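Local coordinates for protein putative glycoside hydrolase (Parabacteroides distasonis ATCC 8503, PDB 3GYC) that is a putative glycoside hydrolase with a TIM-barrel fold of the cellulase-like family and probably cleaves glycosidic bonds in carbohydrates, at residues A58-I63 with A134-T139; K74-Q79 with W115-V120; Q80-P85 with G350-G355; L209-H214 with L230-I235. All coordinates share one frame; numbering follows the deposited sequence.

Interaction 1: residues A58-I63 with A134-T139; sequences AYPHLI and ADCWLT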
# COMPACT_ATOMS: atom_id res chain seq x y z
N ALA A 58 -3.13 -8.81 -5.51
CA ALA A 58 -4.10 -9.68 -6.22
C ALA A 58 -3.37 -10.70 -7.14
O ALA A 58 -4.05 -11.57 -7.72
CB ALA A 58 -5.03 -8.82 -7.08
N TYR A 59 -2.04 -10.56 -7.29
CA TYR A 59 -1.23 -11.45 -8.18
C TYR A 59 -1.93 -11.61 -9.54
O TYR A 59 -2.13 -12.75 -10.03
CB TYR A 59 -1.07 -12.82 -7.55
CG TYR A 59 -0.35 -12.92 -6.22
CD1 TYR A 59 -1.02 -12.71 -5.03
CD2 TYR A 59 0.99 -13.34 -6.16
CE1 TYR A 59 -0.36 -12.86 -3.80
CE2 TYR A 59 1.65 -13.47 -4.94
CZ TYR A 59 0.98 -13.25 -3.76
OH TYR A 59 1.62 -13.41 -2.55
N PRO A 60 -2.28 -10.49 -10.19
CA PRO A 60 -3.05 -10.53 -11.47
C PRO A 60 -2.31 -11.26 -12.58
O PRO A 60 -2.91 -11.96 -13.39
CB PRO A 60 -3.17 -9.05 -11.85
CG PRO A 60 -2.01 -8.38 -11.18
CD PRO A 60 -1.59 -9.22 -9.98
N HIS A 61 -1.01 -11.05 -12.63
CA HIS A 61 -0.14 -11.73 -13.59
C HIS A 61 -0.21 -13.27 -13.50
O HIS A 61 -0.22 -13.96 -14.54
CB HIS A 61 1.30 -11.20 -13.47
CG HIS A 61 1.96 -11.44 -12.16
ND1 HIS A 61 1.46 -10.95 -10.96
CD2 HIS A 61 3.14 -12.03 -11.85
CE1 HIS A 61 2.28 -11.29 -9.99
NE2 HIS A 61 3.31 -11.94 -10.50
N LEU A 62 -0.28 -13.80 -12.30
CA LEU A 62 -0.39 -15.23 -12.07
C LEU A 62 -1.80 -15.71 -12.39
O LEU A 62 -1.98 -16.74 -13.07
CB LEU A 62 0.02 -15.59 -10.64
CG LEU A 62 1.45 -15.21 -10.22
CD1 LEU A 62 1.78 -15.80 -8.85
CD2 LEU A 62 2.49 -15.63 -11.30
N ILE A 63 -2.82 -14.96 -11.95
CA ILE A 63 -4.19 -15.36 -12.22
C ILE A 63 -4.46 -15.36 -13.73
O ILE A 63 -5.16 -16.25 -14.21
CB ILE A 63 -5.24 -14.47 -11.50
CG1 ILE A 63 -5.22 -14.77 -10.00
CG2 ILE A 63 -6.63 -14.70 -12.13
CD1 ILE A 63 -6.17 -13.94 -9.15
N ALA A 134 -3.29 -4.01 -18.78
CA ALA A 134 -4.70 -3.83 -18.55
C ALA A 134 -5.45 -5.12 -18.82
O ALA A 134 -6.33 -5.51 -18.05
CB ALA A 134 -5.25 -2.70 -19.41
N ASP A 135 -5.08 -5.83 -19.89
CA ASP A 135 -5.78 -7.08 -20.19
C ASP A 135 -5.65 -8.05 -19.02
O ASP A 135 -6.57 -8.79 -18.68
CB ASP A 135 -5.26 -7.74 -21.48
CG ASP A 135 -5.86 -7.14 -22.75
OD1 ASP A 135 -6.75 -6.26 -22.67
OD2 ASP A 135 -5.45 -7.59 -23.85
N CYS A 136 -4.50 -8.02 -18.39
CA CYS A 136 -4.24 -8.86 -17.25
C CYS A 136 -5.14 -8.50 -16.04
O CYS A 136 -5.72 -9.37 -15.40
CB CYS A 136 -2.77 -8.75 -16.97
SG CYS A 136 -2.38 -9.20 -15.39
N TRP A 137 -5.28 -7.22 -15.74
CA TRP A 137 -6.19 -6.80 -14.68
C TRP A 137 -7.66 -7.04 -15.02
O TRP A 137 -8.45 -7.35 -14.14
CB TRP A 137 -5.95 -5.35 -14.32
CG TRP A 137 -4.78 -5.19 -13.43
CD1 TRP A 137 -3.50 -4.91 -13.79
CD2 TRP A 137 -4.79 -5.30 -12.00
NE1 TRP A 137 -2.72 -4.81 -12.67
CE2 TRP A 137 -3.48 -5.07 -11.56
CE3 TRP A 137 -5.78 -5.59 -11.07
CZ2 TRP A 137 -3.13 -5.12 -10.22
CZ3 TRP A 137 -5.44 -5.63 -9.75
CH2 TRP A 137 -4.13 -5.39 -9.32
N LEU A 138 -8.05 -6.87 -16.30
CA LEU A 138 -9.40 -7.17 -16.72
C LEU A 138 -9.71 -8.65 -16.42
O LEU A 138 -10.81 -9.00 -15.99
CB LEU A 138 -9.63 -6.81 -18.20
CG LEU A 138 -9.71 -5.29 -18.48
CD1 LEU A 138 -9.65 -4.97 -19.95
CD2 LEU A 138 -10.94 -4.65 -17.81
N THR A 139 -8.73 -9.53 -16.61
CA THR A 139 -8.93 -10.95 -16.31
C THR A 139 -9.15 -11.20 -14.81
O THR A 139 -10.09 -11.87 -14.42
CB THR A 139 -7.78 -11.77 -16.88
OG1 THR A 139 -7.82 -11.60 -18.29
CG2 THR A 139 -7.89 -13.22 -16.55
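In this TIM barrel, the first turn of helix 60-65, just after strand 53-57, packs on helix 130-146. Tyr-59 is the N-cap residue of the short helix, and Pro-60 follows it. Pro-60 and Trp-137 have the nearest CA atoms, 5.8 Å apart. Their side chains lie alongside each other and point the same way.

Pro-60 CG sits over one face of the indole, displaced toward the rim. It is 3.9 Å from the centroid of the Trp-137 six-membered ring and 27° off the ring normal, which makes a CH-pi contact. Pro-60 CG comes within 3.6 Å of Trp-137 CZ2. Trp-137 CG is anti to its carbonyl carbon (chi1 -79°), and this brings the ring back toward the proline. Ala-58 CB meets the benzo end obliquely, 4.2 Å from Trp-137 CZ3.

Cys-136 fills the next position. Its SG is anti to the backbone N (chi1 160°) and points at the helix start. The sulfur lies 3.6 Å from Pro-60 CB and 3.4 Å from Pro-60 O.

The indole NE1 is bonded outside the two segments, to the hydroxyl of Tyr-116. This bond probably limits the rotation of the ring. An alanine at Trp-137 would probably leave the proline without its flat partner and Tyr-116 OH without this bond. No hydrogen bond joins the two segments. They are held by van der Waals and CH-pi contact in a buried setting, so shape fit matters more than polarity.

Interaction 2: residues K74-Q79 with W115-V120; sequences KEVWNQ and WYRLDV. With EDO (1,2-ethanediol), chain F.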
# COMPACT_ATOMS: atom_id res chain seq x y z
N LYS A 74 10.19 -16.75 -5.98
CA LYS A 74 11.53 -16.45 -5.46
C LYS A 74 11.38 -15.34 -4.45
O LYS A 74 10.57 -14.47 -4.65
CB LYS A 74 12.46 -16.01 -6.57
CG LYS A 74 12.59 -17.05 -7.65
CD LYS A 74 13.63 -16.70 -8.74
CE LYS A 74 13.14 -15.69 -9.74
NZ LYS A 74 14.08 -15.67 -10.91
N GLU A 75 12.16 -15.35 -3.38
CA GLU A 75 11.99 -14.31 -2.36
C GLU A 75 12.51 -12.94 -2.82
O GLU A 75 13.42 -12.84 -3.66
CB GLU A 75 12.64 -14.72 -1.00
CG GLU A 75 14.19 -14.73 -0.94
CD GLU A 75 14.88 -15.95 -1.57
OE1 GLU A 75 14.20 -16.84 -2.16
OE2 GLU A 75 16.12 -16.03 -1.45
N VAL A 76 11.87 -11.90 -2.31
CA VAL A 76 12.30 -10.53 -2.56
C VAL A 76 13.45 -10.18 -1.60
O VAL A 76 14.40 -9.48 -1.97
CB VAL A 76 11.16 -9.51 -2.31
CG1 VAL A 76 11.55 -8.17 -2.93
CG2 VAL A 76 9.83 -10.00 -2.91
N TRP A 77 13.38 -10.72 -0.39
CA TRP A 77 14.35 -10.43 0.68
C TRP A 77 14.30 -11.50 1.75
O TRP A 77 13.37 -12.30 1.81
CB TRP A 77 13.98 -9.11 1.39
CG TRP A 77 12.50 -8.94 1.61
CD1 TRP A 77 11.66 -9.77 2.30
CD2 TRP A 77 11.69 -7.86 1.13
NE1 TRP A 77 10.38 -9.27 2.26
CE2 TRP A 77 10.36 -8.12 1.52
CE3 TRP A 77 11.96 -6.73 0.37
CZ2 TRP A 77 9.30 -7.26 1.20
CZ3 TRP A 77 10.91 -5.88 0.05
CH2 TRP A 77 9.60 -6.15 0.47
N ASN A 78 15.31 -11.53 2.59
CA ASN A 78 15.25 -12.38 3.75
C ASN A 78 15.38 -11.52 5.02
O ASN A 78 15.36 -12.03 6.13
CB ASN A 78 16.27 -13.53 3.67
CG ASN A 78 17.71 -13.06 3.72
OD1 ASN A 78 18.03 -11.96 4.13
ND2 ASN A 78 18.59 -13.95 3.34
N GLN A 79 15.51 -10.21 4.85
CA GLN A 79 15.67 -9.31 5.99
C GLN A 79 14.37 -8.73 6.54
O GLN A 79 14.35 -8.22 7.66
CB GLN A 79 16.60 -8.17 5.58
CG GLN A 79 17.95 -8.68 5.30
CD GLN A 79 18.58 -9.20 6.57
OE1 GLN A 79 18.65 -8.48 7.55
NE2 GLN A 79 19.08 -10.42 6.53
N TRP A 115 2.69 -6.20 -6.35
CA TRP A 115 4.13 -6.08 -6.30
C TRP A 115 4.75 -6.99 -7.39
O TRP A 115 5.97 -7.11 -7.47
CB TRP A 115 4.65 -6.46 -4.91
CG TRP A 115 4.36 -5.48 -3.85
CD1 TRP A 115 5.26 -4.66 -3.22
CD2 TRP A 115 3.08 -5.22 -3.21
NE1 TRP A 115 4.60 -3.94 -2.22
CE2 TRP A 115 3.28 -4.24 -2.22
CE3 TRP A 115 1.78 -5.73 -3.40
CZ2 TRP A 115 2.23 -3.74 -1.43
CZ3 TRP A 115 0.76 -5.25 -2.61
CH2 TRP A 115 0.99 -4.24 -1.65
N TYR A 116 3.91 -7.63 -8.21
CA TYR A 116 4.33 -8.49 -9.31
C TYR A 116 5.45 -9.47 -8.88
O TYR A 116 6.58 -9.45 -9.40
CB TYR A 116 4.73 -7.60 -10.49
CG TYR A 116 3.55 -6.84 -10.98
CD1 TYR A 116 2.64 -7.43 -11.87
CD2 TYR A 116 3.31 -5.53 -10.56
CE1 TYR A 116 1.52 -6.75 -12.31
CE2 TYR A 116 2.18 -4.84 -10.98
CZ TYR A 116 1.28 -5.46 -11.86
OH TYR A 116 0.15 -4.81 -12.31
N ARG A 117 5.11 -10.30 -7.90
CA ARG A 117 6.01 -11.26 -7.31
C ARG A 117 6.59 -12.12 -8.40
O ARG A 117 5.87 -12.55 -9.29
CB ARG A 117 5.30 -12.10 -6.26
CG ARG A 117 4.89 -11.28 -5.04
CD ARG A 117 6.07 -11.04 -4.07
NE ARG A 117 6.39 -12.28 -3.35
CZ ARG A 117 7.46 -13.03 -3.55
NH1 ARG A 117 8.40 -12.70 -4.44
NH2 ARG A 117 7.61 -14.14 -2.86
N LEU A 118 7.90 -12.31 -8.36
CA LEU A 118 8.58 -13.13 -9.36
C LEU A 118 8.47 -14.61 -9.08
O LEU A 118 8.98 -15.11 -8.06
CB LEU A 118 10.06 -12.78 -9.48
CG LEU A 118 10.43 -11.40 -10.00
CD1 LEU A 118 11.95 -11.23 -9.89
CD2 LEU A 118 9.94 -11.19 -11.45
N ASP A 119 7.81 -15.31 -9.99
CA ASP A 119 7.75 -16.75 -9.94
C ASP A 119 9.01 -17.21 -10.68
O ASP A 119 9.66 -16.41 -11.35
CB ASP A 119 6.52 -17.31 -10.63
CG ASP A 119 6.49 -17.00 -12.14
OD1 ASP A 119 6.40 -15.80 -12.50
OD2 ASP A 119 6.60 -17.97 -12.95
N VAL A 120 9.33 -18.49 -10.62
CA VAL A 120 10.54 -18.98 -11.26
C VAL A 120 10.56 -18.74 -12.80
O VAL A 120 11.61 -18.62 -13.40
CB VAL A 120 10.83 -20.43 -10.87
CG1 VAL A 120 11.12 -20.48 -9.35
CG2 VAL A 120 9.65 -21.34 -11.23
C1 EDO F . 8.77 -8.44 -6.93
O1 EDO F . 7.72 -8.52 -5.94
C2 EDO F . 9.84 -9.55 -6.75
O2 EDO F . 9.28 -10.87 -6.51
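Two irregular loops meet beside the TIM barrel. Residues 74-79 leave the small antiparallel strand 71-73, and residues 115-120 follow barrel strand 109-113.

The tight part is polar. Lys-74 N gives a nearly straight hydrogen bond of 2.9 Å to Leu-118 O. Lys-74 O accepts one of 2.8 Å from Arg-117 NH1, at 173°, and lies in the guanidinium plane. The arginine chain reaches it by bending twice, at chi2 and chi3. Val-76 CG2 rests over one face of the guanidinium, 3.4 Å from Arg-117 NH1. Glu-28 takes the NE side in a salt bridge, so the buried charge is probably balanced there.

The looser side belongs to the Lys-74 chain, which is partly exposed. Its CG only brushes Val-120 CG1, at 4.1 Å, and its amine goes on to a salt bridge with Glu-122. Val-120 itself is exposed.

A 1,2-ethanediol, probably from the crystallisation liquor, bridges the backbone of 115-120. Its O1 donates to Trp-115 O. Its O2 is gripped by two donors: Arg-117 NH1, through a bent bond, and Leu-118 N, at 2.7 Å and nearly straight.

Interaction 3: residues Q80-P85 with G350-G355; sequences QDWGSP and GPQFAG. With EDO (1,2-ethanediol), chain D; EDO (1,2-ethanediol), chain C.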
# COMPACT_ATOMS: atom_id res chain seq x y z
N GLN A 80 13.28 -8.83 5.78
CA GLN A 80 11.97 -8.28 6.23
C GLN A 80 10.95 -9.36 6.50
O GLN A 80 11.07 -10.48 5.97
CB GLN A 80 11.40 -7.31 5.20
CG GLN A 80 12.35 -6.30 4.71
CD GLN A 80 12.95 -5.43 5.81
OE1 GLN A 80 12.33 -5.23 6.84
NE2 GLN A 80 14.16 -4.94 5.59
N ASP A 81 9.89 -9.01 7.25
CA ASP A 81 8.82 -9.97 7.59
C ASP A 81 7.50 -9.86 6.77
O ASP A 81 6.46 -10.39 7.18
CB ASP A 81 8.54 -9.95 9.13
CG ASP A 81 9.66 -10.65 9.96
OD1 ASP A 81 10.48 -11.42 9.37
OD2 ASP A 81 9.71 -10.40 11.20
N TRP A 82 7.54 -9.14 5.66
CA TRP A 82 6.43 -9.14 4.73
C TRP A 82 6.71 -10.30 3.80
O TRP A 82 7.84 -10.49 3.33
CB TRP A 82 6.33 -7.88 3.91
CG TRP A 82 6.08 -6.69 4.71
CD1 TRP A 82 4.92 -6.37 5.37
CD2 TRP A 82 7.01 -5.65 4.98
NE1 TRP A 82 5.08 -5.17 6.03
CE2 TRP A 82 6.35 -4.71 5.81
CE3 TRP A 82 8.33 -5.39 4.59
CZ2 TRP A 82 6.96 -3.53 6.22
CZ3 TRP A 82 8.94 -4.22 5.02
CH2 TRP A 82 8.25 -3.31 5.83
N GLY A 83 5.69 -11.08 3.52
CA GLY A 83 5.87 -12.20 2.62
C GLY A 83 6.89 -13.25 3.02
O GLY A 83 7.14 -13.48 4.19
N SER A 84 7.55 -13.85 2.02
CA SER A 84 8.41 -15.00 2.23
C SER A 84 9.90 -14.70 2.26
O SER A 84 10.41 -14.06 1.34
CB SER A 84 8.16 -16.02 1.06
OG SER A 84 6.79 -16.37 0.94
N PRO A 85 10.64 -15.24 3.25
CA PRO A 85 12.06 -15.01 3.36
C PRO A 85 12.87 -16.01 2.55
O PRO A 85 14.09 -16.00 2.64
CB PRO A 85 12.34 -15.25 4.85
CG PRO A 85 11.37 -16.37 5.21
CD PRO A 85 10.12 -15.99 4.41
N GLY A 350 -0.18 -5.86 11.00
CA GLY A 350 -0.53 -7.25 10.73
C GLY A 350 0.02 -8.19 11.79
O GLY A 350 0.92 -7.82 12.54
N PRO A 351 -0.47 -9.44 11.80
CA PRO A 351 -0.16 -10.37 12.88
C PRO A 351 1.30 -10.85 12.99
O PRO A 351 1.70 -11.28 14.07
CB PRO A 351 -1.18 -11.49 12.65
CG PRO A 351 -1.59 -11.38 11.26
CD PRO A 351 -1.53 -9.96 10.91
N GLN A 352 2.12 -10.68 11.96
CA GLN A 352 3.53 -11.03 12.09
C GLN A 352 4.41 -9.95 12.76
O GLN A 352 5.59 -10.16 12.95
CB GLN A 352 4.15 -11.41 10.73
CG GLN A 352 4.50 -10.26 9.73
CD GLN A 352 3.38 -9.72 8.89
OE1 GLN A 352 2.23 -9.48 9.35
NE2 GLN A 352 3.69 -9.50 7.61
N PHE A 353 3.84 -8.78 13.07
CA PHE A 353 4.57 -7.70 13.75
C PHE A 353 3.91 -7.64 15.12
O PHE A 353 3.08 -6.78 15.40
CB PHE A 353 4.47 -6.38 12.98
CG PHE A 353 5.03 -6.45 11.61
CD1 PHE A 353 6.41 -6.49 11.42
CD2 PHE A 353 4.19 -6.51 10.48
CE1 PHE A 353 6.95 -6.56 10.15
CE2 PHE A 353 4.71 -6.59 9.20
CZ PHE A 353 6.10 -6.62 9.04
N ALA A 354 4.27 -8.62 15.97
CA ALA A 354 3.66 -8.78 17.28
C ALA A 354 3.73 -7.49 18.10
O ALA A 354 2.75 -7.12 18.79
CB ALA A 354 4.32 -9.96 18.04
N GLY A 355 4.85 -6.79 17.96
CA GLY A 355 5.09 -5.55 18.69
C GLY A 355 4.15 -4.41 18.35
O GLY A 355 3.91 -3.52 19.18
C1 EDO D . 10.27 -15.88 9.52
O1 EDO D . 9.01 -15.52 10.10
C2 EDO D . 10.82 -14.71 8.75
O2 EDO D . 9.84 -14.02 7.97
C1 EDO C . 7.31 -11.86 15.30
O1 EDO C . 8.15 -12.37 16.40
C2 EDO C . 6.99 -12.84 14.18
O2 EDO C . 7.68 -12.57 12.94
O HOH W 1 8.15 -9.01 12.81
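Gln-352 carries this contact between two loops of the TIM barrel. Its CG stands between the backbone N and the carbonyl carbon (chi1 77°), the crowded position, and the chain folds again at chi2 (-82°). This turns the amide toward Asp-81. Gln-352 NE2 donates to Asp-81 O at 2.9 Å, with the acceptor in the amide plane. Seen from the carbonyl, the donor lies above its plane. The other amide atom, OE1, is bonded to Tyr-36, so both ends of the amide are used.

Trp-82 and Phe-353 both have CG anti to the carbonyl carbon. Their side chains cross at about a right angle. The phenyl tip, Phe-353 CZ, lies over one face of the indole near its rim, 3.5 Å from Trp-82 NE1. The planes meet obliquely, at 58°. Asp-81 CB touches Phe-353 CE1 at 3.9 Å.

Water 1 donates to both Asp-81 OD2, at 2.6 Å, and Gln-352 O, at 2.8 Å. Asp-81 OD1 accepts from an ethanediol.

An alanine at Gln-352 would lose the amide, so the 80-85 loop would probably be held less firmly at Asp-81 O and Tyr-36 OH would lose a partner.

Trp-82 sits against strand 17-23 and bonds Asn-347 O. Gln-352 touches helix 25-28 at Ser-25. The contact thus joins the loop between strands 71-73 and 88-90 to the type I turn from Gly-350 to Phe-353, the N-cap of helix 354-357.

Interaction 4: residues L209-H214 with L230-I235; sequences LYSFDH and LYEHHI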
# COMPACT_ATOMS: atom_id res chain seq x y z
N LEU A 209 -6.00 3.73 -10.17
CA LEU A 209 -4.81 4.55 -9.95
C LEU A 209 -3.55 3.71 -10.08
O LEU A 209 -3.63 2.53 -10.35
CB LEU A 209 -4.84 5.10 -8.51
CG LEU A 209 -4.54 4.07 -7.40
CD1 LEU A 209 -3.87 4.75 -6.23
CD2 LEU A 209 -5.82 3.30 -7.03
N TYR A 210 -2.40 4.37 -9.90
CA TYR A 210 -1.11 3.73 -9.68
C TYR A 210 -0.59 4.41 -8.41
O TYR A 210 -0.78 5.63 -8.25
CB TYR A 210 -0.13 3.96 -10.80
CG TYR A 210 -0.29 3.15 -12.07
CD1 TYR A 210 -1.34 3.37 -12.94
CD2 TYR A 210 0.70 2.25 -12.47
CE1 TYR A 210 -1.44 2.67 -14.16
CE2 TYR A 210 0.61 1.55 -13.66
CZ TYR A 210 -0.45 1.76 -14.50
OH TYR A 210 -0.54 1.07 -15.68
N SER A 211 0.03 3.64 -7.50
CA SER A 211 0.52 4.21 -6.24
C SER A 211 1.99 4.63 -6.35
O SER A 211 2.78 3.99 -7.03
CB SER A 211 0.32 3.25 -5.07
OG SER A 211 1.02 2.03 -5.22
N PHE A 212 2.31 5.71 -5.65
CA PHE A 212 3.61 6.32 -5.69
C PHE A 212 4.27 6.55 -4.31
O PHE A 212 3.59 6.67 -3.29
CB PHE A 212 3.49 7.68 -6.36
CG PHE A 212 2.76 7.68 -7.69
CD1 PHE A 212 2.99 6.71 -8.64
CD2 PHE A 212 1.91 8.74 -8.01
CE1 PHE A 212 2.34 6.73 -9.85
CE2 PHE A 212 1.27 8.78 -9.23
CZ PHE A 212 1.48 7.77 -10.15
N ASP A 213 5.62 6.58 -4.30
CA ASP A 213 6.39 6.91 -3.11
C ASP A 213 7.33 8.12 -3.33
O ASP A 213 8.00 8.55 -2.39
CB ASP A 213 7.20 5.72 -2.61
CG ASP A 213 8.24 5.22 -3.65
OD1 ASP A 213 8.20 5.65 -4.83
OD2 ASP A 213 9.09 4.39 -3.27
N HIS A 214 7.37 8.68 -4.55
CA HIS A 214 8.22 9.84 -4.82
C HIS A 214 7.87 10.98 -3.86
O HIS A 214 6.68 11.35 -3.72
CB HIS A 214 8.04 10.29 -6.26
CG HIS A 214 9.14 11.17 -6.73
ND1 HIS A 214 9.09 12.54 -6.62
CD2 HIS A 214 10.33 10.88 -7.29
CE1 HIS A 214 10.20 13.06 -7.09
NE2 HIS A 214 10.98 12.07 -7.51
N LEU A 230 -7.78 8.59 -7.61
CA LEU A 230 -7.32 8.84 -6.25
C LEU A 230 -5.80 8.76 -6.20
O LEU A 230 -5.16 8.30 -7.15
CB LEU A 230 -7.89 7.82 -5.26
CG LEU A 230 -7.61 6.34 -5.48
CD1 LEU A 230 -7.28 5.58 -4.18
CD2 LEU A 230 -8.78 5.66 -6.23
N TYR A 231 -5.20 9.21 -5.11
CA TYR A 231 -3.77 9.09 -4.97
C TYR A 231 -3.53 8.19 -3.75
O TYR A 231 -4.16 8.38 -2.69
CB TYR A 231 -3.03 10.44 -4.76
CG TYR A 231 -3.34 11.58 -5.69
CD1 TYR A 231 -3.75 11.37 -7.00
CD2 TYR A 231 -3.15 12.90 -5.26
CE1 TYR A 231 -4.04 12.45 -7.83
CE2 TYR A 231 -3.40 13.97 -6.10
CZ TYR A 231 -3.82 13.74 -7.38
OH TYR A 231 -4.08 14.81 -8.17
N GLU A 232 -2.67 7.19 -3.92
CA GLU A 232 -2.26 6.31 -2.82
C GLU A 232 -0.79 6.66 -2.66
O GLU A 232 0.02 6.25 -3.46
CB GLU A 232 -2.51 4.83 -3.15
CG GLU A 232 -2.70 3.91 -1.90
CD GLU A 232 -1.44 3.26 -1.34
OE1 GLU A 232 -0.78 2.50 -2.08
OE2 GLU A 232 -1.12 3.45 -0.14
N HIS A 233 -0.44 7.47 -1.65
CA HIS A 233 0.90 7.97 -1.52
C HIS A 233 1.54 7.45 -0.24
O HIS A 233 0.93 7.48 0.82
CB HIS A 233 0.96 9.49 -1.58
CG HIS A 233 2.25 9.99 -2.14
ND1 HIS A 233 2.43 10.17 -3.49
CD2 HIS A 233 3.45 10.19 -1.56
CE1 HIS A 233 3.68 10.53 -3.71
NE2 HIS A 233 4.33 10.54 -2.56
N HIS A 234 2.76 6.94 -0.37
CA HIS A 234 3.46 6.36 0.76
C HIS A 234 4.34 7.43 1.40
O HIS A 234 5.09 8.10 0.70
CB HIS A 234 4.27 5.13 0.31
CG HIS A 234 3.43 4.09 -0.38
ND1 HIS A 234 3.98 3.01 -1.05
CD2 HIS A 234 2.08 3.97 -0.52
CE1 HIS A 234 3.01 2.24 -1.51
NE2 HIS A 234 1.85 2.82 -1.24
N ILE A 235 4.21 7.59 2.72
CA ILE A 235 4.86 8.69 3.44
C ILE A 235 5.48 8.20 4.73
O ILE A 235 4.77 7.77 5.63
CB ILE A 235 3.86 9.80 3.82
CG1 ILE A 235 3.29 10.46 2.59
CG2 ILE A 235 4.51 10.93 4.67
CD1 ILE A 235 2.15 11.46 2.88
O HOH W 2 -1.06 7.91 -6.25
O HOH W 3 6.70 9.86 -0.47
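Ser-211 OG is the best-held polar atom here, gripped by two hydrogen bonds, to Asp-157 OD2 and Glu-161 N. Phe-212 O has one hydrogen bond and one weaker CA-H...O contact. His-234 N donates to it at 3.0 Å, nearly along the C=O axis, and His-233 CA approaches at 3.5 Å. It also lies over the centre of the His-233 ring. With Phe-212 N donating to Glu-232 O at 3.2 Å, this is a single parallel bridge between Phe-212 and His-233. It joins the chain beyond strands 208-209 and 231-232, the fifth and sixth of the TIM barrel, closing the ring of eight.

Water 2 carries the link on toward the strands, from Tyr-210 O to Glu-232 N. The His-233 side chain reaches across to 209-214, with CG anti to its N (chi1 -150°). Its NE2 donates to His-214 O at 2.7 Å, in the ring plane but bent at 131°. Tyr-220 binds its ND1.

His-234 NE2 donates to Glu-232 OE1 at 2.8 Å, from above the carboxylate plane, and its ND1 is bonded to Glu-161. Glu-232 OE2 is hydrogen-bonded to Thr-304 OG1. The two carboxylates would probably favour a charged imidazole. Glu-161 follows the fourth strand, where clan GH-A glycosidases, probably relatives, carry their acid/base; that role here is an inference. Ser-211 CB presses on Glu-232 OE1.

Leu-209 packs its CD2 on Leu-230 CG, and its CD1 lies against Glu-232 CB. Leu-209 CB sits 3.5 Å from Leu-230 O, a buried carbonyl oxygen with no polar partner in the model.

Interactions 1 and 2 touch directly. His-61 NE2 bonds Arg-117 O at 2.9 Å, and Tyr-116 OH of the 115-120 loop meets Trp-137 NE1 of helix 130-146 at 2.9 Å. Interactions 2 and 3 share the excursion between strands 71-73 and 88-90, and Trp-77 NE1 meets Trp-82 O at 3.0 Å. Interactions 1, 2 and 3 thus form a chain of contacts. Interaction 4 stands apart: its nearest atoms are about 6 Å from interaction 2, 7 Å from interaction 1 and 10 Å from interaction 3. It closes the barrel and borders Glu-161 and Glu-305, which lie after the fourth and seventh strands and are consistent with a glycosidase active site.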